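Local coordinates for protein N5-carboxyaminoimidazole ribonucleotide synthetase (Bacillus anthracis, PDB 3QFF) that catalyses the ATP-dependent carboxylation of 5-aminoimidazole ribonucleotide with bicarbonate, forming N5-carboxyaminoimidazole ribonucleotide in purine biosynthesis, at residues Gly18-Gly23 with Gln70-Ile75; Thr129-Gln134 with Thr140-Glu145; Glu216-Asn221 with Glu226-Ala231. All blocks are in the same frame, centred on the assembly; numbering follows the deposited sequence.

Interaction 1. Residues Gly18-Gly23 with Gln70-Ile75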
loop_
_atom_site.group_PDB
_atom_site.type_symbol
_atom_site.label_atom_id
_atom_site.label_comp_id
_atom_site.label_asym_id
_atom_site.label_seq_id
_atom_site.Cartn_x
_atom_site.Cartn_y
_atom_site.Cartn_z
ATOM N N GLY A 18 13.123 9.231 -10.131
ATOM C CA GLY A 18 14.239 8.369 -10.488
ATOM C C GLY A 18 14.945 7.842 -9.256
ATOM O O GLY A 18 15.300 8.604 -8.348
ATOM N N ILE A 19 15.165 6.534 -9.239
ATOM C CA ILE A 19 15.749 5.863 -8.085
ATOM C C ILE A 19 17.076 5.198 -8.468
ATOM O O ILE A 19 17.143 4.420 -9.428
ATOM C CB ILE A 19 14.781 4.795 -7.502
ATOM C CG1 ILE A 19 13.416 5.431 -7.165
ATOM C CG2 ILE A 19 15.427 4.101 -6.279
ATOM C CD1 ILE A 19 12.329 4.443 -6.703
ATOM N N ILE A 20 18.127 5.522 -7.719
ATOM C CA ILE A 20 19.417 4.861 -7.882
ATOM C C ILE A 20 19.476 3.635 -6.959
ATOM O O ILE A 20 19.584 3.757 -5.736
ATOM C CB ILE A 20 20.607 5.815 -7.624
ATOM C CG1 ILE A 20 20.525 7.040 -8.546
ATOM C CG2 ILE A 20 21.964 5.076 -7.793
ATOM C CD1 ILE A 20 21.468 8.147 -8.181
ATOM N N GLY A 21 19.422 2.464 -7.573
ATOM C CA GLY A 21 19.419 1.201 -6.853
ATOM C C GLY A 21 18.050 0.573 -6.987
ATOM O O GLY A 21 17.045 1.216 -6.702
ATOM N N GLY A 22 18.008 -0.681 -7.430
ATOM C CA GLY A 22 16.741 -1.315 -7.777
ATOM C C GLY A 22 16.353 -2.485 -6.907
ATOM O O GLY A 22 15.574 -3.333 -7.346
ATOM N N GLY A 23 16.903 -2.544 -5.689
ATOM C CA GLY A 23 16.572 -3.587 -4.725
ATOM C C GLY A 23 15.207 -3.349 -4.065
ATOM O O GLY A 23 14.412 -2.528 -4.517
ATOM N N GLN A 70 23.687 10.220 -15.399
ATOM C CA GLN A 70 23.241 11.406 -16.115
ATOM C C GLN A 70 21.966 11.139 -16.898
ATOM O O GLN A 70 21.072 11.976 -16.911
ATOM C CB GLN A 70 24.346 11.943 -17.037
ATOM C CG GLN A 70 25.391 12.761 -16.278
ATOM C CD GLN A 70 26.634 13.078 -17.094
ATOM O OE1 GLN A 70 26.838 12.544 -18.181
ATOM N NE2 GLN A 70 27.475 13.951 -16.557
ATOM N N HIS A 71 21.891 9.980 -17.550
ATOM C CA HIS A 71 20.698 9.613 -18.299
ATOM C C HIS A 71 19.470 9.489 -17.376
ATOM O O HIS A 71 18.399 9.961 -17.716
ATOM C CB HIS A 71 20.915 8.341 -19.126
ATOM C CG HIS A 71 19.735 7.974 -19.969
ATOM N ND1 HIS A 71 19.296 6.675 -20.115
ATOM C CD2 HIS A 71 18.878 8.744 -20.681
ATOM C CE1 HIS A 71 18.223 6.660 -20.888
ATOM N NE2 HIS A 71 17.950 7.902 -21.246
ATOM N N LEU A 72 19.643 8.873 -16.208
ATOM C CA LEU A 72 18.574 8.802 -15.201
ATOM C C LEU A 72 18.130 10.190 -14.769
ATOM O O LEU A 72 16.930 10.477 -14.712
ATOM C CB LEU A 72 19.026 8.002 -13.965
ATOM C CG LEU A 72 18.012 7.847 -12.822
ATOM C CD1 LEU A 72 16.852 6.927 -13.243
ATOM C CD2 LEU A 72 18.715 7.267 -11.613
ATOM N N ALA A 73 19.095 11.050 -14.473
ATOM C CA ALA A 73 18.784 12.396 -14.014
ATOM C C ALA A 73 18.012 13.171 -15.071
ATOM O O ALA A 73 17.041 13.863 -14.745
ATOM C CB ALA A 73 20.060 13.136 -13.614
ATOM N N GLU A 74 18.440 13.020 -16.329
ATOM C CA GLU A 74 17.864 13.710 -17.499
ATOM C C GLU A 74 16.385 13.461 -17.714
ATOM O O GLU A 74 15.707 14.267 -18.360
ATOM C CB GLU A 74 18.531 13.209 -18.781
ATOM C CG GLU A 74 19.851 13.808 -19.108
ATOM C CD GLU A 74 20.382 13.288 -20.431
ATOM O OE1 GLU A 74 21.215 13.989 -21.020
ATOM O OE2 GLU A 74 19.956 12.194 -20.888
ATOM N N ILE A 75 15.905 12.319 -17.242
ATOM C CA ILE A 75 14.514 11.941 -17.451
ATOM C C ILE A 75 13.706 11.922 -16.154
ATOM O O ILE A 75 12.538 11.518 -16.147
ATOM C CB ILE A 75 14.420 10.595 -18.162
ATOM C CG1 ILE A 75 14.915 9.479 -17.221
ATOM C CG2 ILE A 75 15.191 10.668 -19.496
ATOM C CD1 ILE A 75 14.878 8.100 -17.789
#
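Leu-72 packs against Gly-18, Ile-19 and Ile-20 in a buried, apolar helix-on-sheet contact within the Rossmann-like preATP-grasp domain. Strand 16-20 is an inner strand of the four-stranded parallel sheet. Helix 66-74 belongs to the beta-alpha-beta crossover that carries the chain from strand 57-60, at one edge, to strand 78-81, at the other. Segments 18-20 and 70-74 run roughly antiparallel, at 156°, with their axes 8.7 Å apart, a gap that Leu-72 spans.

Within this pair the helix contributes a single side chain, Leu-72. Its CG stands anti to the backbone N (chi1 180°), which carries the forked end off the helix and down onto the strand. The two methyls then divide the work. Leu-72 CD1 lies over the bare backbone of Gly-18, 4.1 Å from its CA, where no side chain intervenes. Leu-72 CD2 meets the flank of Ile-20, 3.6 Å from CG1, and also rests 3.9 Å from the carbonyl O of Ile-19. Ile-20 presents that CG1 methylene because its first torsion (-57°) sets CG1 beside the backbone N; the two side chains cross obliquely. Leu-72 reaches Ile-59 as well, and Ile-20 continues onto Leu-94 of helix 88-97, so the pair is one patch of a wider core.

Beyond Ile-20 the chain enters a glycine-rich turn that fits a Rossmann-type strand-turn-helix pattern, with Gly-22 N bonded to Asp-44 and Gly-23 at the N-cap of the next helix. No hydrogen bond joins helix and strand here. The strand's backbone bonds are spent on the strands beside it and the helix's mainly on its own turns, so helix and sheet meet through shape and van der Waals contact.

Interaction 2. Residues Thr129-Gln134 with Thr140-Glu145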
loop_
_atom_site.group_PDB
_atom_site.type_symbol
_atom_site.label_atom_id
_atom_site.label_comp_id
_atom_site.label_asym_id
_atom_site.label_seq_id
_atom_site.Cartn_x
_atom_site.Cartn_y
_atom_site.Cartn_z
ATOM N N THR A 129 32.098 5.181 23.664
ATOM C CA THR A 129 33.411 5.781 23.561
ATOM C C THR A 129 34.212 4.997 22.512
ATOM O O THR A 129 34.075 3.775 22.386
ATOM C CB THR A 129 34.074 5.892 24.950
ATOM O OG1 THR A 129 33.776 4.725 25.706
ATOM C CG2 THR A 129 33.485 7.058 25.725
ATOM N N TYR A 130 34.965 5.716 21.691
ATOM C CA TYR A 130 35.545 5.122 20.492
ATOM C C TYR A 130 36.878 5.774 20.152
ATOM O O TYR A 130 37.136 6.915 20.552
ATOM C CB TYR A 130 34.569 5.247 19.308
ATOM C CG TYR A 130 34.290 6.689 18.896
ATOM C CD1 TYR A 130 33.406 7.485 19.621
ATOM C CD2 TYR A 130 34.931 7.261 17.789
ATOM C CE1 TYR A 130 33.154 8.816 19.254
ATOM C CE2 TYR A 130 34.687 8.587 17.421
ATOM C CZ TYR A 130 33.802 9.355 18.156
ATOM O OH TYR A 130 33.568 10.669 17.799
ATOM N N ARG A 131 37.713 5.031 19.419
ATOM C CA ARG A 131 39.003 5.520 18.925
ATOM C C ARG A 131 39.229 5.099 17.483
ATOM O O ARG A 131 38.976 3.944 17.108
ATOM C CB ARG A 131 40.171 4.971 19.762
ATOM C CG ARG A 131 40.187 5.365 21.226
ATOM C CD ARG A 131 40.436 6.849 21.449
ATOM N NE ARG A 131 40.529 7.144 22.879
ATOM C CZ ARG A 131 39.523 7.552 23.647
ATOM N NH1 ARG A 131 38.306 7.743 23.142
ATOM N NH2 ARG A 131 39.747 7.776 24.935
ATOM N N LEU A 132 39.736 6.031 16.681
ATOM C CA LEU A 132 40.123 5.722 15.306
ATOM C C LEU A 132 41.357 4.820 15.318
ATOM O O LEU A 132 42.292 5.066 16.082
ATOM C CB LEU A 132 40.427 7.011 14.537
ATOM C CG LEU A 132 40.794 6.868 13.068
ATOM C CD1 LEU A 132 39.575 6.406 12.253
ATOM C CD2 LEU A 132 41.393 8.185 12.527
ATOM N N VAL A 133 41.349 3.781 14.479
ATOM C CA VAL A 133 42.490 2.870 14.360
ATOM C C VAL A 133 42.942 2.780 12.901
ATOM O O VAL A 133 42.257 2.195 12.042
ATOM C CB VAL A 133 42.188 1.459 14.951
ATOM C CG1 VAL A 133 43.333 0.469 14.657
ATOM C CG2 VAL A 133 41.944 1.556 16.455
ATOM N N GLN A 134 44.087 3.395 12.627
ATOM C CA GLN A 134 44.638 3.428 11.274
ATOM C C GLN A 134 45.907 2.566 11.151
ATOM O O GLN A 134 46.359 2.271 10.050
ATOM C CB GLN A 134 44.906 4.881 10.836
ATOM C CG GLN A 134 43.635 5.707 10.626
ATOM C CD GLN A 134 43.901 7.117 10.077
ATOM O OE1 GLN A 134 44.794 7.820 10.546
ATOM N NE2 GLN A 134 43.103 7.533 9.086
ATOM N N THR A 140 46.919 -0.757 19.511
ATOM C CA THR A 140 47.513 -1.032 20.819
ATOM C C THR A 140 47.101 0.016 21.848
ATOM O O THR A 140 46.641 -0.336 22.946
ATOM C CB THR A 140 49.053 -1.160 20.742
ATOM O OG1 THR A 140 49.391 -2.195 19.816
ATOM C CG2 THR A 140 49.635 -1.517 22.101
ATOM N N GLU A 141 47.249 1.293 21.485
ATOM C CA GLU A 141 46.857 2.401 22.359
ATOM C C GLU A 141 45.351 2.388 22.681
ATOM O O GLU A 141 44.957 2.658 23.828
ATOM C CB GLU A 141 47.271 3.760 21.764
ATOM C CG GLU A 141 48.758 4.103 21.940
ATOM C CD GLU A 141 49.158 5.481 21.380
ATOM O OE1 GLU A 141 50.357 5.678 21.061
ATOM O OE2 GLU A 141 48.285 6.371 21.261
ATOM N N ALA A 142 44.527 2.069 21.676
ATOM C CA ALA A 142 43.071 2.025 21.847
ATOM C C ALA A 142 42.654 0.947 22.846
ATOM O O ALA A 142 41.893 1.224 23.770
ATOM C CB ALA A 142 42.362 1.832 20.505
ATOM N N ILE A 143 43.159 -0.272 22.661
ATOM C CA ILE A 143 42.965 -1.356 23.642
ATOM C C ILE A 143 43.335 -0.899 25.062
ATOM O O ILE A 143 42.596 -1.156 26.017
ATOM C CB ILE A 143 43.777 -2.618 23.277
ATOM C CG1 ILE A 143 43.289 -3.205 21.949
ATOM C CG2 ILE A 143 43.673 -3.664 24.392
ATOM C CD1 ILE A 143 44.299 -4.101 21.259
ATOM N N ALA A 144 44.469 -0.212 25.189
ATOM C CA ALA A 144 44.929 0.290 26.481
ATOM C C ALA A 144 43.930 1.264 27.108
ATOM O O ALA A 144 43.585 1.121 28.287
ATOM C CB ALA A 144 46.309 0.941 26.350
ATOM N N GLU A 145 43.470 2.238 26.318
ATOM C CA GLU A 145 42.551 3.287 26.789
ATOM C C GLU A 145 41.154 2.759 27.121
ATOM O O GLU A 145 40.572 3.137 28.142
ATOM C CB GLU A 145 42.408 4.408 25.751
ATOM C CG GLU A 145 43.585 5.371 25.623
ATOM C CD GLU A 145 43.488 6.221 24.357
ATOM O OE1 GLU A 145 43.565 5.647 23.241
ATOM O OE2 GLU A 145 43.328 7.459 24.473
#
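Ala-142 sets its CB into the strand between the side chains of Arg-131 and Val-133, and this is the close-packed part of the contact. Its methyl lies 3.9 Å from Arg-131 CB and 4.1 Å from Val-133 CG2. Such a small side chain brings the backbones near, with the CA atoms of Arg-131 and Ala-142 only 6.1 Å apart. Segment 140-145 of helix 136-146 runs almost antiparallel (169°) to strand 130-133, an outermost strand of the four-stranded antiparallel sheet in the ATP-grasp domain, and Ala-142 also touches Leu-187 on the adjoining strand.

One turn along the helix the character changes. Glu-145 is exposed, and its carboxylate meets the NE edge of the Arg-131 guanidinium in a loose salt bridge. Arg-131 NE approaches Glu-145 OE2 at 3.2 Å and Glu-145 OE1 at 3.4 Å, both weak bonds, and the two flat groups are turned 70° apart, well short of a coplanar pairing. The arginine gets there by a bend at chi2 (-67°). Its shorter bond is Arg-131 NH1 to Tyr-130 O, 3.0 Å, made from above the carbonyl plane, which probably limits rotation of the guanidinium while NE faces the helix.

The chemistry thus implies a graded contact: the methyls of buried Ala-142 and Val-133, with Arg-131 CB, set how closely helix and strand approach, whereas the charged pair on the solvent side adds a weak and probably adaptable link.

Interaction 3. Residues Glu216-Asn221 with Glu226-Ala231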
loop_
_atom_site.group_PDB
_atom_site.type_symbol
_atom_site.label_atom_id
_atom_site.label_comp_id
_atom_site.label_asym_id
_atom_site.label_seq_id
_atom_site.Cartn_x
_atom_site.Cartn_y
_atom_site.Cartn_z
ATOM N N GLU A 216 11.727 -2.091 18.691
ATOM C CA GLU A 216 12.748 -2.953 19.294
ATOM C C GLU A 216 13.212 -3.953 18.237
ATOM O O GLU A 216 12.390 -4.681 17.661
ATOM C CB GLU A 216 12.184 -3.658 20.535
ATOM C CG GLU A 216 12.937 -4.931 20.968
ATOM C CD GLU A 216 12.218 -5.690 22.096
ATOM O OE1 GLU A 216 11.116 -5.275 22.502
ATOM O OE2 GLU A 216 12.758 -6.710 22.574
ATOM N N ASN A 217 14.523 -3.994 17.991
ATOM C CA ASN A 217 15.080 -4.827 16.934
ATOM C C ASN A 217 15.889 -6.010 17.429
ATOM O O ASN A 217 16.776 -5.849 18.275
ATOM C CB ASN A 217 15.941 -3.978 16.003
ATOM C CG ASN A 217 15.155 -2.870 15.377
ATOM O OD1 ASN A 217 14.008 -3.065 14.984
ATOM N ND2 ASN A 217 15.748 -1.686 15.306
ATOM N N ILE A 218 15.587 -7.181 16.876
ATOM C CA ILE A 218 16.300 -8.406 17.219
ATOM C C ILE A 218 17.157 -8.858 16.035
ATOM O O ILE A 218 16.632 -9.190 14.959
ATOM C CB ILE A 218 15.320 -9.518 17.758
ATOM C CG1 ILE A 218 14.532 -8.973 18.963
ATOM C CG2 ILE A 218 16.097 -10.811 18.114
ATOM C CD1 ILE A 218 13.619 -9.972 19.692
ATOM N N HIS A 219 18.478 -8.827 16.231
ATOM C CA HIS A 219 19.445 -9.259 15.223
ATOM C C HIS A 219 19.953 -10.672 15.507
ATOM O O HIS A 219 20.071 -11.071 16.669
ATOM C CB HIS A 219 20.631 -8.293 15.133
ATOM C CG HIS A 219 20.248 -6.919 14.686
ATOM N ND1 HIS A 219 19.798 -5.954 15.562
ATOM C CD2 HIS A 219 20.217 -6.355 13.456
ATOM C CE1 HIS A 219 19.515 -4.852 14.889
ATOM N NE2 HIS A 219 19.756 -5.071 13.609
ATOM N N VAL A 220 20.246 -11.402 14.434
ATOM C CA VAL A 220 20.780 -12.765 14.480
ATOM C C VAL A 220 21.782 -12.897 13.339
ATOM O O VAL A 220 21.446 -12.622 12.187
ATOM C CB VAL A 220 19.642 -13.828 14.335
ATOM C CG1 VAL A 220 20.192 -15.201 13.895
ATOM C CG2 VAL A 220 18.858 -13.958 15.625
ATOM N N ASN A 221 23.016 -13.294 13.663
ATOM C CA ASN A 221 24.127 -13.333 12.692
ATOM C C ASN A 221 24.371 -12.001 11.997
ATOM O O ASN A 221 24.684 -11.971 10.804
ATOM C CB ASN A 221 23.902 -14.408 11.625
ATOM C CG ASN A 221 24.092 -15.803 12.156
ATOM O OD1 ASN A 221 25.065 -16.088 12.864
ATOM N ND2 ASN A 221 23.169 -16.692 11.811
ATOM N N GLU A 226 13.739 -9.739 13.716
ATOM C CA GLU A 226 12.440 -9.181 14.090
ATOM C C GLU A 226 12.513 -7.708 14.506
ATOM O O GLU A 226 13.493 -7.283 15.135
ATOM C CB GLU A 226 11.827 -9.976 15.241
ATOM C CG GLU A 226 11.254 -11.319 14.813
ATOM C CD GLU A 226 10.798 -12.185 15.979
ATOM O OE1 GLU A 226 11.340 -12.033 17.104
ATOM O OE2 GLU A 226 9.900 -13.028 15.759
ATOM N N SER A 227 11.475 -6.946 14.152
ATOM C CA SER A 227 11.217 -5.629 14.740
ATOM C C SER A 227 9.883 -5.662 15.471
ATOM O O SER A 227 8.867 -6.130 14.935
ATOM C CB SER A 227 11.188 -4.514 13.696
ATOM O OG SER A 227 12.397 -4.482 12.987
ATOM N N ILE A 228 9.888 -5.150 16.687
ATOM C CA ILE A 228 8.726 -5.239 17.550
ATOM C C ILE A 228 8.280 -3.837 17.909
ATOM O O ILE A 228 9.078 -3.045 18.398
ATOM C CB ILE A 228 9.070 -5.983 18.846
ATOM C CG1 ILE A 228 9.654 -7.374 18.556
ATOM C CG2 ILE A 228 7.851 -6.040 19.755
ATOM C CD1 ILE A 228 10.436 -7.991 19.779
ATOM N N VAL A 229 7.002 -3.543 17.683
ATOM C CA VAL A 229 6.476 -2.208 17.887
ATOM C C VAL A 229 5.096 -2.313 18.544
ATOM O O VAL A 229 4.205 -2.969 18.000
ATOM C CB VAL A 229 6.360 -1.441 16.545
ATOM C CG1 VAL A 229 6.233 0.059 16.784
ATOM C CG2 VAL A 229 7.560 -1.741 15.644
ATOM N N PRO A 230 4.897 -1.653 19.701
ATOM C CA PRO A 230 5.821 -0.765 20.427
ATOM C C PRO A 230 7.008 -1.526 21.011
ATOM O O PRO A 230 6.868 -2.682 21.421
ATOM C CB PRO A 230 4.946 -0.187 21.554
ATOM C CG PRO A 230 3.513 -0.483 21.138
ATOM C CD PRO A 230 3.603 -1.771 20.392
ATOM N N ALA A 231 8.182 -0.903 20.993
ATOM C CA ALA A 231 9.359 -1.489 21.648
ATOM C C ALA A 231 9.012 -1.759 23.113
ATOM O O ALA A 231 8.305 -0.975 23.737
ATOM C CB ALA A 231 10.564 -0.542 21.543
#
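A beta hairpin, formed by strands 209-220 and 223-229 of the ATP-grasp domain, pairs Glu-216 with Ile-228, Asn-217 with Ser-227 and Ile-218 with Glu-226. The outer two are antiparallel hydrogen-bonded pairs. Glu-216 N reaches Ile-228 O at 2.8 Å and Ile-228 N returns to Glu-216 O at 2.7 Å; Ile-218 N gives an almost straight bond to Glu-226 O (2.7 Å, 176°), and Glu-226 N a longer one to Ile-218 O (3.2 Å).

Between them, the non-hydrogen-bonded pair is bridged by side chains. Ser-227 OG donates to Asn-217 OD1 at 2.9 Å, tilted from the amide plane, while Asn-217 ND2 turns to Ser-198. On the other face, Ile-228 CD1 lies 3.8 Å from Ile-218 CD1 and 3.7 Å from Glu-216 CD. Glu-216, its CG anti to the backbone N (chi1 159°) and its chain extended, runs alongside Ile-228; its carboxylate is claimed by salt bridges to Lys-195 and Arg-232.

Strand 195-203 flanks the hairpin on one side and strand 316-322 on the other. Helix 365-374 packs on Glu-226 and Ile-228, whereas the Asn-217 face meets Ser-282 and, through His-219, the bound ADP.

The three contacts follow one another along the chain without touching, their nearest atoms about 17 to 27 Å apart. Interactions 1 and 2 both lay a helix roughly antiparallel to a strand, yet the first sits on an inner strand and has no hydrogen bond or charge pair across it, while the second lies at a sheet edge and supplements its methyl packing with a weak surface salt bridge. Interaction 3 is buried like interaction 1, but it joins strand to strand, so backbone hydrogen bonds carry most of it, with a serine-asparagine bond between them. Interactions 2 and 3 share the ATP-grasp domain; interaction 3 lies nearer the nucleotide, with His-219 touching ADP, while the Arg-131 side chain is about 12 Å away.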